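Local coordinates for protein probable transcriptional regulator (Pseudomonas aeruginosa PAO1, PDB 2GEN) that probably binds operator DNA through an N-terminal helix-turn-helix domain and regulates transcription, as other TetR-family proteins do, at residues A[56-60]-A[117-121]. Residues are numbered along the deposited sequence; the frame is centred on the assembly and turned at random.
Sequences GELYL and LGERL
In this all-helical TetR-family fold, helix 51-76, which links the predicted DNA-binding domain to the helical C-terminal body, packs beside the start of helix 118-141. Residues 56-60 form a regular helical turn; Leu117 occupies the N-cap position, its O accepting Leu121 N at 2.9 Å, and 118-121 is the first turn. The register, rising in the same chain direction, is Gly56 CA to Leu117 CA 6.4 Å and Leu60 CA to Leu121 CA 6.8 Å. Leu117 CD2 lies 3.6 Å from Gly56 C; an ideal CB on Gly56 would come within 2.8 Å of this methyl, so the missing side chain permits the close approach. Leu60 (m, t) points into the interface, its CD1 3.9 Å from Leu117 CD2 and its CD2 3.9 Å from Leu121 CB. Beside it, Leu121 CD1 meets the ring edge of Tyr59 (t) at CE2, 3.7 Å away; that ring also packs on helix 99-114. Charges close one margin: Glu57 (m, m), also salt-bridged to Arg53, takes Arg120 in a bidentate salt bridge, NH1 to OE2 2.7 Å and NH2 to OE1 2.9 Å. Leu60 CD1 covers one guanidinium face, 3.6 Å from Arg120 NH2.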
# COMPACT_ATOMS: atom_id res chain seq x y z
N GLY A 56 5.86 17.78 -7.23
CA GLY A 56 4.86 17.12 -8.09
C GLY A 56 5.45 16.59 -9.40
O GLY A 56 5.06 15.51 -9.87
N GLU A 57 6.39 17.32 -10.00
CA GLU A 57 7.02 16.86 -11.23
C GLU A 57 7.85 15.60 -10.96
O GLU A 57 7.88 14.67 -11.81
CB GLU A 57 7.88 17.95 -11.89
CG GLU A 57 7.08 19.20 -12.37
CD GLU A 57 6.30 18.99 -13.66
OE1 GLU A 57 6.26 17.85 -14.21
OE2 GLU A 57 5.69 19.97 -14.14
N LEU A 58 8.51 15.56 -9.80
CA LEU A 58 9.26 14.36 -9.38
C LEU A 58 8.32 13.14 -9.29
O LEU A 58 8.65 12.01 -9.74
CB LEU A 58 10.00 14.61 -8.06
CG LEU A 58 10.79 13.42 -7.45
CD1 LEU A 58 11.89 12.94 -8.43
CD2 LEU A 58 11.39 13.76 -6.07
N TYR A 59 7.14 13.37 -8.71
CA TYR A 59 6.12 12.33 -8.59
C TYR A 59 5.70 11.85 -9.97
O TYR A 59 5.73 10.62 -10.27
CB TYR A 59 4.90 12.82 -7.78
CG TYR A 59 3.92 11.71 -7.55
CD1 TYR A 59 4.04 10.86 -6.45
CD2 TYR A 59 2.89 11.48 -8.46
CE1 TYR A 59 3.12 9.79 -6.27
CE2 TYR A 59 1.98 10.44 -8.29
CZ TYR A 59 2.10 9.61 -7.22
OH TYR A 59 1.20 8.57 -7.11
N LEU A 60 5.29 12.79 -10.81
CA LEU A 60 4.78 12.42 -12.14
C LEU A 60 5.84 11.73 -13.00
O LEU A 60 5.52 10.80 -13.76
CB LEU A 60 4.24 13.65 -12.88
CG LEU A 60 3.03 14.36 -12.24
CD1 LEU A 60 2.72 15.61 -13.07
CD2 LEU A 60 1.79 13.46 -12.17
N LEU A 117 -0.96 20.13 -9.59
CA LEU A 117 -0.67 19.13 -10.62
C LEU A 117 -1.67 17.99 -10.57
O LEU A 117 -1.47 16.95 -11.22
CB LEU A 117 0.78 18.62 -10.51
CG LEU A 117 1.83 19.29 -11.42
CD1 LEU A 117 1.66 20.81 -11.52
CD2 LEU A 117 3.26 18.94 -11.02
N GLY A 118 -2.77 18.20 -9.84
CA GLY A 118 -3.82 17.18 -9.66
C GLY A 118 -4.49 16.76 -10.97
O GLY A 118 -4.77 15.57 -11.17
N GLU A 119 -4.74 17.73 -11.84
CA GLU A 119 -5.36 17.48 -13.14
C GLU A 119 -4.46 16.63 -14.02
O GLU A 119 -4.92 15.69 -14.70
CB GLU A 119 -5.67 18.81 -13.84
CG GLU A 119 -6.95 19.50 -13.35
CD GLU A 119 -6.79 20.26 -12.02
OE1 GLU A 119 -5.65 20.45 -11.52
OE2 GLU A 119 -7.85 20.69 -11.48
N ARG A 120 -3.17 16.97 -14.01
CA ARG A 120 -2.19 16.25 -14.80
C ARG A 120 -2.01 14.84 -14.29
O ARG A 120 -1.84 13.91 -15.08
CB ARG A 120 -0.86 16.96 -14.80
CG ARG A 120 -0.75 18.02 -15.85
CD ARG A 120 0.55 18.76 -15.72
NE ARG A 120 1.70 17.90 -15.94
CZ ARG A 120 2.96 18.24 -15.68
NH1 ARG A 120 3.25 19.44 -15.18
NH2 ARG A 120 3.94 17.36 -15.91
N LEU A 121 -2.03 14.69 -12.96
CA LEU A 121 -1.97 13.37 -12.34
C LEU A 121 -3.16 12.51 -12.80
O LEU A 121 -2.97 11.35 -13.20
CB LEU A 121 -1.88 13.46 -10.81
CG LEU A 121 -1.88 12.17 -9.97
CD1 LEU A 121 -0.89 11.10 -10.51
CD2 LEU A 121 -1.67 12.42 -8.48